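Local coordinates for protein ribosomal RNA small subunit methyltransferase D (Haemophilus influenzae, PDB 2IFT) that probably methylates the exocyclic N2 of a specific guanine in 16S ribosomal RNA within the assembled 30S particle, taking the methyl group from S-adenosylmethionine, at residues S55-G60 with K77-L82; Q123-V128 with N150-P155. All blocks are in the same frame, centred on the assembly; numbering follows the deposited sequence.

Interaction 1. Residues S55-G60 with K77-L82; sequences SECLDG and KKVTFL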
loop_
_atom_site.group_PDB
_atom_site.type_symbol
_atom_site.label_atom_id
_atom_site.label_comp_id
_atom_site.label_asym_id
_atom_site.label_seq_id
_atom_site.Cartn_x
_atom_site.Cartn_y
_atom_site.Cartn_z
ATOM N N SER A 55 2.645 -12.899 1.778
ATOM C CA SER A 55 3.166 -11.552 1.624
ATOM C C SER A 55 2.618 -10.572 2.655
ATOM O O SER A 55 1.422 -10.560 2.956
ATOM C CB SER A 55 2.893 -11.038 0.210
ATOM O OG SER A 55 1.509 -10.865 0.012
ATOM N N GLU A 56 3.517 -9.769 3.210
ATOM C CA GLU A 56 3.149 -8.772 4.202
ATOM C C GLU A 56 3.114 -7.416 3.507
ATOM O O GLU A 56 4.064 -7.030 2.817
ATOM C CB GLU A 56 4.155 -8.782 5.353
ATOM C CG GLU A 56 4.236 -10.142 6.047
ATOM C CD GLU A 56 4.974 -10.096 7.369
ATOM O OE1 GLU A 56 6.204 -9.867 7.363
ATOM O OE2 GLU A 56 4.319 -10.282 8.420
ATOM N N CYS A 57 2.009 -6.701 3.689
ATOM C CA CYS A 57 1.821 -5.413 3.041
ATOM C C CYS A 57 1.746 -4.190 3.943
ATOM O O CYS A 57 1.429 -4.269 5.135
ATOM C CB CYS A 57 0.551 -5.456 2.201
ATOM S SG CYS A 57 0.388 -6.967 1.246
ATOM N N LEU A 58 2.030 -3.053 3.319
ATOM C CA LEU A 58 1.970 -1.758 3.949
ATOM C C LEU A 58 1.096 -0.877 3.058
ATOM O O LEU A 58 1.367 -0.722 1.871
ATOM C CB LEU A 58 3.364 -1.129 4.057
ATOM C CG LEU A 58 3.331 0.364 4.451
ATOM C CD1 LEU A 58 2.655 0.519 5.814
ATOM C CD2 LEU A 58 4.743 0.938 4.499
ATOM N N ASP A 59 0.019 -0.342 3.620
ATOM C CA ASP A 59 -0.830 0.568 2.875
ATOM C C ASP A 59 -0.411 1.859 3.549
ATOM O O ASP A 59 -0.909 2.210 4.634
ATOM C CB ASP A 59 -2.323 0.294 3.096
ATOM C CG ASP A 59 -3.198 1.071 2.113
ATOM O OD1 ASP A 59 -2.715 2.089 1.580
ATOM O OD2 ASP A 59 -4.359 0.688 1.873
ATOM N N GLY A 60 0.542 2.529 2.902
ATOM C CA GLY A 60 1.145 3.747 3.421
ATOM C C GLY A 60 0.269 4.880 3.885
ATOM O O GLY A 60 0.520 5.465 4.939
ATOM N N LYS A 77 -0.601 -12.358 3.635
ATOM C CA LYS A 77 -0.279 -12.834 4.966
ATOM C C LYS A 77 -0.643 -11.755 5.980
ATOM O O LYS A 77 -1.226 -12.037 7.025
ATOM C CB LYS A 77 1.203 -13.173 5.093
ATOM C CG LYS A 77 1.526 -13.753 6.461
ATOM C CD LYS A 77 2.986 -14.124 6.615
ATOM C CE LYS A 77 3.234 -14.700 8.001
ATOM N NZ LYS A 77 4.661 -15.057 8.206
ATOM N N LYS A 78 -0.301 -10.511 5.666
ATOM C CA LYS A 78 -0.607 -9.414 6.568
ATOM C C LYS A 78 -0.615 -8.057 5.892
ATOM O O LYS A 78 0.154 -7.796 4.964
ATOM C CB LYS A 78 0.397 -9.374 7.726
ATOM C CG LYS A 78 -0.032 -8.439 8.854
ATOM C CD LYS A 78 1.000 -8.369 9.973
ATOM C CE LYS A 78 0.494 -7.525 11.133
ATOM N NZ LYS A 78 1.523 -7.345 12.200
ATOM N N VAL A 79 -1.505 -7.197 6.368
ATOM C CA VAL A 79 -1.601 -5.843 5.864
ATOM C C VAL A 79 -1.570 -4.911 7.067
ATOM O O VAL A 79 -2.268 -5.129 8.056
ATOM C CB VAL A 79 -2.908 -5.602 5.088
ATOM C CG1 VAL A 79 -2.978 -4.157 4.636
ATOM C CG2 VAL A 79 -2.982 -6.534 3.894
ATOM N N THR A 80 -0.723 -3.897 6.982
ATOM C CA THR A 80 -0.596 -2.904 8.029
ATOM C C THR A 80 -1.080 -1.608 7.395
ATOM O O THR A 80 -0.640 -1.247 6.298
ATOM C CB THR A 80 0.860 -2.746 8.458
ATOM O OG1 THR A 80 1.333 -3.997 8.960
ATOM C CG2 THR A 80 0.996 -1.685 9.539
ATOM N N PHE A 81 -2.008 -0.933 8.070
ATOM C CA PHE A 81 -2.561 0.320 7.574
ATOM C C PHE A 81 -2.013 1.503 8.367
ATOM O O PHE A 81 -2.118 1.528 9.589
ATOM C CB PHE A 81 -4.090 0.338 7.702
ATOM C CG PHE A 81 -4.787 -0.822 7.039
ATOM C CD1 PHE A 81 -4.776 -2.090 7.621
ATOM C CD2 PHE A 81 -5.503 -0.633 5.860
ATOM C CE1 PHE A 81 -5.478 -3.152 7.038
ATOM C CE2 PHE A 81 -6.202 -1.684 5.270
ATOM C CZ PHE A 81 -6.192 -2.943 5.860
ATOM N N LEU A 82 -1.418 2.466 7.666
ATOM C CA LEU A 82 -0.892 3.668 8.299
ATOM C C LEU A 82 -1.848 4.815 7.998
ATOM O O LEU A 82 -2.139 5.114 6.834
ATOM C CB LEU A 82 0.505 3.995 7.765
ATOM C CG LEU A 82 1.652 3.511 8.660
ATOM C CD1 LEU A 82 1.636 4.286 9.977
ATOM C CD2 LEU A 82 1.512 2.018 8.921
HETATM O O HOH W 1 1.810 -5.886 7.353
#
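Asp59 N donates to Thr80 O over 2.9 Å in a nearly straight bond (172° at the hydrogen), and Leu82 N closes the next link on Asp59 O at 3.1 Å. These bonds pair two parallel strands, 56-59 and 78-82, the strands of a beta-alpha-beta unit in the Rossmann-like fold of class I methyltransferases. At the other end Ser55 O receives Lys78 N at 3.2 Å, with a weak second bond from Lys77 N. In the middle of the pair of strands Cys57 N bonds Lys78 O, and Cys57 O takes Thr80 N from above the carbonyl plane. A water donates a further bond to Cys57 O at 2.8 Å and also bonds Thr80 OG1, which lies anti to its own carbonyl carbon (chi1 -61°); a threonine suits this place because its hydroxyl reaches the water while its beta-branch favours the extended backbone.

Cys57, Asp59, Val79 and Phe81 share the face covered by helix 66-73. The small side chain of Cys57 meets Val79, CB to CG2 at 4.1 Å, and Val79 CG1 lies over one face of the Phe81 ring, toward its rim. Asp59 sends OD2 to Gly68 N in the helix, giving this buried carboxylate a backbone partner. On the reverse face Glu56 and Lys78 cross obliquely; their charged ends do not meet, and OE2 of Glu56 instead approaches the aliphatic CB and CD of Lys78. Farther along that face two branched, buried leucines meet, Leu58 CD1 against Leu82 CD2 at 3.6 Å.

Interaction 2. Residues Q123-V128 with N150-P155; sequences QPHFDV and NNWLKP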
loop_
_atom_site.group_PDB
_atom_site.type_symbol
_atom_site.label_atom_id
_atom_site.label_comp_id
_atom_site.label_asym_id
_atom_site.label_seq_id
_atom_site.Cartn_x
_atom_site.Cartn_y
_atom_site.Cartn_z
ATOM N N GLN A 123 15.109 -5.399 10.695
ATOM C CA GLN A 123 14.699 -6.430 9.752
ATOM C C GLN A 123 13.597 -5.893 8.844
ATOM O O GLN A 123 12.724 -5.164 9.298
ATOM C CB GLN A 123 14.188 -7.627 10.551
ATOM C CG GLN A 123 14.014 -8.898 9.775
ATOM C CD GLN A 123 13.765 -10.073 10.694
ATOM O OE1 GLN A 123 14.572 -10.361 11.586
ATOM N NE2 GLN A 123 12.647 -10.763 10.487
ATOM N N PRO A 124 13.629 -6.235 7.545
ATOM C CA PRO A 124 12.595 -5.749 6.617
ATOM C C PRO A 124 11.205 -6.201 7.068
ATOM O O PRO A 124 11.075 -7.211 7.757
ATOM C CB PRO A 124 13.002 -6.382 5.286
ATOM C CG PRO A 124 14.489 -6.546 5.418
ATOM C CD PRO A 124 14.638 -7.041 6.832
ATOM N N HIS A 125 10.168 -5.463 6.695
ATOM C CA HIS A 125 8.817 -5.847 7.099
ATOM C C HIS A 125 7.859 -6.087 5.942
ATOM O O HIS A 125 6.907 -6.848 6.081
ATOM C CB HIS A 125 8.161 -4.774 7.980
ATOM C CG HIS A 125 8.849 -4.525 9.283
ATOM N ND1 HIS A 125 8.229 -3.889 10.337
ATOM C CD2 HIS A 125 10.111 -4.792 9.697
ATOM C CE1 HIS A 125 9.077 -3.776 11.343
ATOM N NE2 HIS A 125 10.227 -4.317 10.980
ATOM N N PHE A 126 8.107 -5.457 4.800
ATOM C CA PHE A 126 7.151 -5.567 3.714
ATOM C C PHE A 126 7.522 -6.154 2.361
ATOM O O PHE A 126 8.572 -5.843 1.792
ATOM C CB PHE A 126 6.526 -4.187 3.505
ATOM C CG PHE A 126 6.086 -3.529 4.780
ATOM C CD1 PHE A 126 6.736 -2.398 5.257
ATOM C CD2 PHE A 126 5.014 -4.048 5.515
ATOM C CE1 PHE A 126 6.328 -1.781 6.459
ATOM C CE2 PHE A 126 4.599 -3.442 6.712
ATOM C CZ PHE A 126 5.262 -2.307 7.182
ATOM N N ASP A 127 6.616 -6.996 1.863
ATOM C CA ASP A 127 6.723 -7.659 0.563
ATOM C C ASP A 127 6.001 -6.788 -0.459
ATOM O O ASP A 127 6.328 -6.800 -1.649
ATOM C CB ASP A 127 6.033 -9.029 0.592
ATOM C CG ASP A 127 6.745 -10.029 1.471
ATOM O OD1 ASP A 127 7.802 -10.541 1.046
ATOM O OD2 ASP A 127 6.254 -10.300 2.590
ATOM N N VAL A 128 5.000 -6.042 0.011
ATOM C CA VAL A 128 4.226 -5.168 -0.872
ATOM C C VAL A 128 3.906 -3.822 -0.220
ATOM O O VAL A 128 3.532 -3.762 0.955
ATOM C CB VAL A 128 2.900 -5.855 -1.309
ATOM C CG1 VAL A 128 2.150 -4.968 -2.293
ATOM C CG2 VAL A 128 3.199 -7.201 -1.948
ATOM N N ASN A 150 15.572 3.296 5.520
ATOM C CA ASN A 150 15.435 2.569 6.764
ATOM C C ASN A 150 15.128 1.080 6.780
ATOM O O ASN A 150 14.465 0.591 7.691
ATOM C CB ASN A 150 14.477 3.342 7.676
ATOM C CG ASN A 150 14.971 4.762 7.953
ATOM O OD1 ASN A 150 16.105 4.958 8.386
ATOM N ND2 ASN A 150 14.126 5.755 7.698
ATOM N N ASN A 151 15.612 0.363 5.770
ATOM C CA ASN A 151 15.504 -1.093 5.746
ATOM C C ASN A 151 14.091 -1.646 5.955
ATOM O O ASN A 151 13.899 -2.564 6.747
ATOM C CB ASN A 151 16.450 -1.622 6.839
ATOM C CG ASN A 151 16.777 -3.099 6.693
ATOM O OD1 ASN A 151 16.993 -3.590 5.591
ATOM N ND2 ASN A 151 16.849 -3.806 7.820
ATOM N N TRP A 152 13.111 -1.110 5.238
ATOM C CA TRP A 152 11.730 -1.552 5.397
ATOM C C TRP A 152 11.315 -2.641 4.434
ATOM O O TRP A 152 10.448 -3.463 4.745
ATOM C CB TRP A 152 10.765 -0.388 5.190
ATOM C CG TRP A 152 10.757 0.593 6.283
ATOM C CD1 TRP A 152 11.432 1.771 6.328
ATOM C CD2 TRP A 152 10.059 0.474 7.527
ATOM N NE1 TRP A 152 11.200 2.399 7.524
ATOM C CE2 TRP A 152 10.360 1.624 8.279
ATOM C CE3 TRP A 152 9.207 -0.500 8.075
ATOM C CZ2 TRP A 152 9.840 1.838 9.560
ATOM C CZ3 TRP A 152 8.687 -0.290 9.356
ATOM C CH2 TRP A 152 9.007 0.872 10.082
ATOM N N LEU A 153 11.939 -2.630 3.263
ATOM C CA LEU A 153 11.608 -3.556 2.204
ATOM C C LEU A 153 12.353 -4.853 2.161
ATOM O O LEU A 153 13.572 -4.907 2.294
ATOM C CB LEU A 153 11.769 -2.868 0.860
ATOM C CG LEU A 153 10.883 -1.630 0.725
ATOM C CD1 LEU A 153 11.217 -0.951 -0.578
ATOM C CD2 LEU A 153 9.400 -2.012 0.787
ATOM N N LYS A 154 11.587 -5.906 1.945
ATOM C CA LYS A 154 12.140 -7.230 1.837
ATOM C C LYS A 154 12.530 -7.390 0.376
ATOM O O LYS A 154 11.978 -6.717 -0.510
ATOM C CB LYS A 154 11.081 -8.225 2.261
ATOM C CG LYS A 154 10.619 -7.939 3.677
ATOM C CD LYS A 154 9.535 -8.877 4.124
ATOM C CE LYS A 154 9.871 -10.300 3.778
ATOM N NZ LYS A 154 9.055 -11.212 4.603
ATOM N N PRO A 155 13.490 -8.273 0.098
ATOM C CA PRO A 155 13.918 -8.469 -1.286
ATOM C C PRO A 155 12.768 -8.763 -2.246
ATOM O O PRO A 155 11.844 -9.510 -1.926
ATOM C CB PRO A 155 14.938 -9.612 -1.171
ATOM C CG PRO A 155 14.503 -10.364 0.072
ATOM C CD PRO A 155 14.160 -9.224 1.004
HETATM O O HOH W 2 9.319 -9.583 -1.244
#
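Trp152 turns the edge of its six-membered ring toward the face of His125, a T-shaped pair with planes at 72° and centroids 5.2 Å apart; CZ3 of the indole comes within 3.8 Å of ND1. Against Phe126 the same ring lies almost parallel, the planes only 13° apart, yet neither covers the other: they meet rim to rim, Phe126 CE1 to Trp152 CE3 at 3.5 Å. The three rings form an aromatic cluster, and the aliphatic CB of His125 also lies over the centre of the Phe126 ring. A large indole suits this site because it meets both rings while its NE1 bonds Leu117 O.

Backbone bonds hold the chains from which these rings spring. Trp152 O accepts two, from His125 N at 2.8 Å and from Phe126 N, and Lys154 N returns one to Phe126 O at 3.0 Å.

Lys154 reaches across the other segment with its long aliphatic chain. CG presses tightly on Pro124 CB at 3.3 Å, CD passes the carbonyl carbon of His125, and a bend at chi3 (46°) brings CE round to Asp127 OD1. Beyond it NZ forms a salt bridge with Asp127 OD2 at 3.6 Å. That oxygen also receives Glu56 N, while OD1 takes a water that donates to Pro155 O as well.

Leu153 packs on Leu147 of helix 139-149. A single parallel bridge, Phe126 with Leu153, ties the start of strand 126-131 to the chain after that helix, just before strand 157-164 completes a parallel strand-helix-strand connection consistent with a Rossmann-like methyltransferase domain.

Overall arrangement
Interactions 1 and 2 follow one another along the chain, their centres about 11 Å apart, and meet in one mixed sheet where strand 56-59 lies between 78-82 and 126-131. Glu56 O to Asp127 N (2.7 Å) and Leu58 N to Val128 O (2.9 Å) are probable hydrogen bonds joining them. Interaction 2 sits where strand 126-131 begins. The opposite, C-terminal ends of these parallel strands are where relatives bind S-adenosylmethionine: strand 56-59 runs into the glycine-rich loop beginning at Gly60, and strand 126-131 leads to an Asp-Pro-Pro-Phe sequence resembling the catalytic motif of amino-methyltransferases.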